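Local coordinates for T9SS C-terminal target domain-containing protein (Bacteroides cellulosilyticus, PDB 5JVK) that probably hydrolyses O-glycosidic bonds as a family 39 glycoside hydrolase of a gut symbiont, at residues A[279-292]-A[328-342]. Numbering follows the deposited sequence.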
loop_
_atom_site.group_PDB
_atom_site.type_symbol
_atom_site.label_atom_id
_atom_site.label_comp_id
_atom_site.label_asym_id
_atom_site.label_seq_id
_atom_site.Cartn_x
_atom_site.Cartn_y
_atom_site.Cartn_z
ATOM N N VAL A 279 -23.161 4.456 16.843
ATOM C CA VAL A 279 -22.855 3.333 15.936
ATOM C C VAL A 279 -23.539 3.395 14.557
ATOM O O VAL A 279 -22.922 3.031 13.549
ATOM C CB VAL A 279 -23.148 1.961 16.612
ATOM C CG1 VAL A 279 -24.642 1.740 16.836
ATOM C CG2 VAL A 279 -22.550 0.812 15.807
ATOM N N ASP A 280 -24.789 3.863 14.517
ATOM C CA ASP A 280 -25.587 3.889 13.275
ATOM C C ASP A 280 -25.158 4.933 12.247
ATOM O O ASP A 280 -25.516 4.814 11.073
ATOM C CB ASP A 280 -27.076 4.107 13.580
ATOM C CG ASP A 280 -27.713 2.924 14.270
ATOM O OD1 ASP A 280 -27.523 1.778 13.807
ATOM O OD2 ASP A 280 -28.420 3.140 15.274
ATOM N N PHE A 281 -24.400 5.943 12.672
ATOM C CA PHE A 281 -24.032 7.059 11.790
ATOM C C PHE A 281 -22.764 6.822 10.953
ATOM O O PHE A 281 -22.213 7.767 10.376
ATOM C CB PHE A 281 -23.950 8.354 12.610
ATOM C CG PHE A 281 -25.246 8.698 13.294
ATOM C CD1 PHE A 281 -26.266 9.344 12.595
ATOM C CD2 PHE A 281 -25.470 8.337 14.618
ATOM C CE1 PHE A 281 -27.473 9.644 13.213
ATOM C CE2 PHE A 281 -26.677 8.634 15.241
ATOM C CZ PHE A 281 -27.679 9.290 14.539
ATOM N N GLN A 282 -22.303 5.567 10.894
ATOM C CA GLN A 282 -21.269 5.138 9.947
ATOM C C GLN A 282 -21.585 3.765 9.360
ATOM O O GLN A 282 -22.369 2.993 9.922
ATOM C CB GLN A 282 -19.893 5.037 10.614
ATOM C CG GLN A 282 -19.573 6.096 11.652
ATOM C CD GLN A 282 -19.571 5.579 13.074
ATOM O OE1 GLN A 282 -20.470 4.846 13.493
ATOM N NE2 GLN A 282 -18.557 5.967 13.831
ATOM N N ASP A 283 -20.955 3.483 8.223
ATOM C CA ASP A 283 -20.851 2.128 7.681
ATOM C C ASP A 283 -19.534 1.469 8.117
ATOM O O ASP A 283 -19.437 0.243 8.178
ATOM C CB ASP A 283 -20.947 2.166 6.156
ATOM C CG ASP A 283 -22.208 2.859 5.667
ATOM O OD1 ASP A 283 -23.290 2.610 6.233
ATOM O OD2 ASP A 283 -22.113 3.662 4.716
ATOM N N GLY A 284 -18.521 2.285 8.402
ATOM C CA GLY A 284 -17.258 1.798 8.943
ATOM C C GLY A 284 -16.407 2.933 9.475
ATOM O O GLY A 284 -16.796 4.100 9.381
ATOM N N TYR A 285 -15.259 2.587 10.056
ATOM C CA TYR A 285 -14.278 3.580 10.503
ATOM C C TYR A 285 -12.884 3.195 10.042
ATOM O O TYR A 285 -12.657 2.063 9.615
ATOM C CB TYR A 285 -14.318 3.767 12.029
ATOM C CG TYR A 285 -13.813 2.592 12.850
ATOM C CD1 TYR A 285 -12.499 2.557 13.332
ATOM C CD2 TYR A 285 -14.655 1.527 13.162
ATOM C CE1 TYR A 285 -12.039 1.485 14.089
ATOM C CE2 TYR A 285 -14.203 0.456 13.919
ATOM C CZ TYR A 285 -12.897 0.437 14.378
ATOM O OH TYR A 285 -12.466 -0.634 15.126
ATOM N N SER A 286 -11.957 4.146 10.126
ATOM C CA SER A 286 -10.581 3.931 9.690
ATOM C C SER A 286 -9.558 4.167 10.798
ATOM O O SER A 286 -9.788 4.967 11.709
ATOM C CB SER A 286 -10.255 4.820 8.488
ATOM O OG SER A 286 -10.370 6.192 8.817
ATOM N N ILE A 287 -8.431 3.461 10.690
ATOM C CA ILE A 287 -7.286 3.620 11.592
ATOM C C ILE A 287 -5.996 3.833 10.797
ATOM O O ILE A 287 -5.879 3.376 9.658
ATOM C CB ILE A 287 -7.115 2.412 12.540
ATOM C CG1 ILE A 287 -7.026 1.090 11.765
ATOM C CG2 ILE A 287 -8.266 2.361 13.535
ATOM C CD1 ILE A 287 -6.347 -0.010 12.543
ATOM N N HIS A 288 -5.036 4.519 11.413
ATOM C CA HIS A 288 -3.704 4.739 10.849
ATOM C C HIS A 288 -2.663 4.126 11.798
ATOM O O HIS A 288 -1.896 4.858 12.428
ATOM C CB HIS A 288 -3.440 6.244 10.678
ATOM C CG HIS A 288 -4.188 6.879 9.545
ATOM N ND1 HIS A 288 -3.930 8.166 9.128
ATOM C CD2 HIS A 288 -5.165 6.412 8.730
ATOM C CE1 HIS A 288 -4.727 8.471 8.120
ATOM N NE2 HIS A 288 -5.483 7.422 7.856
ATOM N N PRO A 289 -2.628 2.784 11.912
ATOM C CA PRO A 289 -1.821 2.146 12.955
ATOM C C PRO A 289 -0.330 2.064 12.601
ATOM O O PRO A 289 0.194 0.980 12.345
ATOM C CB PRO A 289 -2.454 0.756 13.052
ATOM C CG PRO A 289 -2.816 0.455 11.638
ATOM C CD PRO A 289 -3.291 1.771 11.068
ATOM N N TYR A 290 0.344 3.210 12.595
ATOM C CA TYR A 290 1.771 3.264 12.285
ATOM C C TYR A 290 2.578 2.620 13.411
ATOM O O TYR A 290 2.432 2.996 14.573
ATOM C CB TYR A 290 2.242 4.709 12.073
ATOM C CG TYR A 290 1.881 5.295 10.725
ATOM C CD1 TYR A 290 2.714 5.113 9.626
ATOM C CD2 TYR A 290 0.717 6.053 10.548
ATOM C CE1 TYR A 290 2.404 5.655 8.387
ATOM C CE2 TYR A 290 0.400 6.600 9.311
ATOM C CZ TYR A 290 1.248 6.395 8.234
ATOM O OH TYR A 290 0.957 6.922 6.996
ATOM N N MET A 291 3.423 1.653 13.052
ATOM C CA MET A 291 4.310 0.972 13.996
ATOM C C MET A 291 5.789 1.249 13.718
ATOM O O MET A 291 6.659 0.658 14.361
ATOM C CB MET A 291 4.054 -0.528 13.932
ATOM C CG MET A 291 2.632 -0.918 14.297
ATOM S SD MET A 291 2.159 -2.488 13.563
ATOM C CE MET A 291 0.382 -2.402 13.771
ATOM N N ALA A 292 6.078 2.164 12.790
ATOM C CA ALA A 292 7.454 2.438 12.370
ATOM C C ALA A 292 8.260 3.131 13.483
ATOM O O ALA A 292 7.719 4.002 14.168
ATOM C CB ALA A 292 7.461 3.295 11.114
ATOM N N ARG A 328 -24.504 -2.415 14.559
ATOM C CA ARG A 328 -25.455 -1.326 14.312
ATOM C C ARG A 328 -26.878 -1.777 14.663
ATOM O O ARG A 328 -27.109 -2.963 14.933
ATOM C CB ARG A 328 -25.407 -0.894 12.844
ATOM C CG ARG A 328 -24.066 -0.348 12.377
ATOM C CD ARG A 328 -24.094 -0.060 10.887
ATOM N NE ARG A 328 -24.808 1.187 10.602
ATOM C CZ ARG A 328 -25.696 1.381 9.622
ATOM N NH1 ARG A 328 -26.047 0.406 8.778
ATOM N NH2 ARG A 328 -26.259 2.580 9.489
ATOM N N SER A 329 -27.827 -0.837 14.638
ATOM C CA SER A 329 -29.249 -1.135 14.887
ATOM C C SER A 329 -29.810 -2.142 13.884
ATOM O O SER A 329 -30.512 -3.080 14.268
ATOM C CB SER A 329 -30.086 0.145 14.855
ATOM O OG SER A 329 -29.711 1.013 15.905
ATOM N N ASP A 330 -29.463 -1.962 12.608
ATOM C CA ASP A 330 -29.801 -2.933 11.550
ATOM C C ASP A 330 -28.922 -4.209 11.544
ATOM O O ASP A 330 -28.976 -4.989 10.591
ATOM C CB ASP A 330 -29.810 -2.252 10.160
ATOM C CG ASP A 330 -28.431 -1.758 9.706
ATOM O OD1 ASP A 330 -27.419 -1.965 10.411
ATOM O OD2 ASP A 330 -28.366 -1.143 8.621
ATOM N N LYS A 331 -28.110 -4.391 12.593
ATOM C CA LYS A 331 -27.236 -5.553 12.803
ATOM C C LYS A 331 -26.077 -5.714 11.799
ATOM O O LYS A 331 -25.386 -6.737 11.816
ATOM C CB LYS A 331 -28.059 -6.848 12.909
ATOM C CG LYS A 331 -29.070 -6.876 14.053
ATOM C CD LYS A 331 -28.381 -6.983 15.409
ATOM C CE LYS A 331 -29.340 -7.365 16.527
ATOM N NZ LYS A 331 -30.177 -6.216 16.967
ATOM N N LYS A 332 -25.836 -4.703 10.960
ATOM C CA LYS A 332 -24.689 -4.714 10.061
ATOM C C LYS A 332 -23.446 -4.397 10.882
ATOM O O LYS A 332 -23.485 -3.582 11.807
ATOM C CB LYS A 332 -24.842 -3.696 8.923
ATOM C CG LYS A 332 -26.043 -3.920 8.009
ATOM C CD LYS A 332 -25.893 -5.153 7.125
ATOM C CE LYS A 332 -27.214 -5.524 6.465
ATOM N NZ LYS A 332 -27.170 -6.859 5.807
ATOM N N GLU A 333 -22.350 -5.062 10.540
ATOM C CA GLU A 333 -21.085 -4.896 11.233
ATOM C C GLU A 333 -20.357 -3.685 10.658
ATOM O O GLU A 333 -20.343 -3.499 9.442
ATOM C CB GLU A 333 -20.255 -6.160 11.043
ATOM C CG GLU A 333 -19.021 -6.237 11.910
ATOM C CD GLU A 333 -18.454 -7.638 11.963
ATOM O OE1 GLU A 333 -17.368 -7.865 11.394
ATOM O OE2 GLU A 333 -19.109 -8.515 12.563
ATOM N N LEU A 334 -19.768 -2.858 11.521
ATOM C CA LEU A 334 -18.938 -1.745 11.055
ATOM C C LEU A 334 -17.632 -2.290 10.469
ATOM O O LEU A 334 -16.923 -3.057 11.126
ATOM C CB LEU A 334 -18.618 -0.763 12.184
ATOM C CG LEU A 334 -19.749 0.084 12.771
ATOM C CD1 LEU A 334 -19.202 0.927 13.915
ATOM C CD2 LEU A 334 -20.393 0.969 11.715
ATOM N N SER A 335 -17.329 -1.899 9.235
ATOM C CA SER A 335 -16.078 -2.294 8.587
ATOM C C SER A 335 -14.916 -1.448 9.121
ATOM O O SER A 335 -15.094 -0.274 9.455
ATOM C CB SER A 335 -16.188 -2.162 7.065
ATOM O OG SER A 335 -16.624 -0.866 6.690
ATOM N N VAL A 336 -13.737 -2.059 9.214
ATOM C CA VAL A 336 -12.530 -1.382 9.687
ATOM C C VAL A 336 -11.566 -1.248 8.516
ATOM O O VAL A 336 -11.119 -2.251 7.971
ATOM C CB VAL A 336 -11.857 -2.157 10.842
ATOM C CG1 VAL A 336 -10.617 -1.424 11.345
ATOM C CG2 VAL A 336 -12.849 -2.374 11.974
ATOM N N TRP A 337 -11.247 -0.011 8.145
ATOM C CA TRP A 337 -10.392 0.275 6.994
ATOM C C TRP A 337 -9.037 0.804 7.453
ATOM O O TRP A 337 -8.972 1.821 8.134
ATOM C CB TRP A 337 -11.081 1.296 6.093
ATOM C CG TRP A 337 -12.343 0.769 5.492
ATOM C CD1 TRP A 337 -13.559 0.656 6.103
ATOM C CD2 TRP A 337 -12.514 0.264 4.162
ATOM N NE1 TRP A 337 -14.479 0.116 5.234
ATOM C CE2 TRP A 337 -13.865 -0.132 4.036
ATOM C CE3 TRP A 337 -11.659 0.114 3.063
ATOM C CZ2 TRP A 337 -14.381 -0.669 2.853
ATOM C CZ3 TRP A 337 -12.173 -0.424 1.885
ATOM C CH2 TRP A 337 -13.523 -0.809 1.792
ATOM N N VAL A 338 -7.956 0.121 7.081
ATOM C CA VAL A 338 -6.605 0.565 7.439
ATOM C C VAL A 338 -6.133 1.529 6.348
ATOM O O VAL A 338 -5.378 1.160 5.448
ATOM C CB VAL A 338 -5.648 -0.631 7.638
ATOM C CG1 VAL A 338 -4.282 -0.161 8.127
ATOM C CG2 VAL A 338 -6.262 -1.633 8.611
ATOM N N THR A 339 -6.603 2.770 6.438
ATOM C CA THR A 339 -6.439 3.749 5.358
ATOM C C THR A 339 -5.035 4.351 5.246
ATOM O O THR A 339 -4.713 4.957 4.227
ATOM C CB THR A 339 -7.491 4.875 5.444
ATOM O OG1 THR A 339 -7.377 5.564 6.696
ATOM C CG2 THR A 339 -8.895 4.297 5.295
ATOM N N GLU A 340 -4.210 4.192 6.281
ATOM C CA GLU A 340 -2.763 4.402 6.158
ATOM C C GLU A 340 -1.996 3.424 7.042
ATOM O O GLU A 340 -2.313 3.258 8.218
ATOM C CB GLU A 340 -2.345 5.824 6.548
ATOM C CG GLU A 340 -2.849 6.941 5.647
ATOM C CD GLU A 340 -2.294 8.308 6.023
ATOM O OE1 GLU A 340 -1.305 8.392 6.788
ATOM O OE2 GLU A 340 -2.864 9.314 5.557
ATOM N N ILE A 341 -0.991 2.778 6.461
ATOM C CA ILE A 341 0.047 2.104 7.232
ATOM C C ILE A 341 1.310 2.107 6.377
ATOM O O ILE A 341 1.229 1.965 5.159
ATOM C CB ILE A 341 -0.371 0.678 7.664
ATOM C CG1 ILE A 341 0.682 0.066 8.595
ATOM C CG2 ILE A 341 -0.617 -0.228 6.461
ATOM C CD1 ILE A 341 0.232 -1.211 9.273
ATOM N N GLY A 342 2.466 2.300 7.002
ATOM C CA GLY A 342 3.710 2.338 6.256
ATOM C C GLY A 342 4.957 2.517 7.090
ATOM O O GLY A 342 4.891 2.839 8.276
HETATM O O HOH W 1 -21.764 -1.363 8.205
HETATM O O HOH W 2 3.864 1.122 10.308
#
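T339 OG1 is gripped by two groups. It accepts a hydrogen bond from H288 NE2 at 2.9 Å, in the plane of the imidazole, and also bonds to E219. The far ring nitrogen, H288 ND1, pairs with E223. CG of H288 lies anti to the carbonyl carbon (chi1 -73°), which lays the ring flat against E340. E340 CB sits 3.6 Å from the H288 ring centroid, and the carboxylate is stacked 21° from the ring plane. Y290 OH donates to E340 OE1 at 2.7 Å from the anti side, tilted 27° out of the carboxylate plane, while R134 forms a salt bridge to OE2. With an alanine replacing H288, T339 OG1 would probably keep E219 but lose the ring's hydrogen bond, E223 would lose its bond to ND1, and a gap would open beside E340. Strands 284-287 and 335-341 pair in parallel through Y285 N to S335 O (2.9 Å) and W337 N to Y285 O (2.9 Å). In the preceding loops, D280 OD1 takes S329 N at 2.8 Å and OD2 takes S329 OG at 2.6 Å. The two strands are neighbours in a (beta/alpha)8 barrel. E340 lies near the C-terminal end of the seventh, where clan GH-A glycosidases carry their nucleophile, consistent with an active-site pocket.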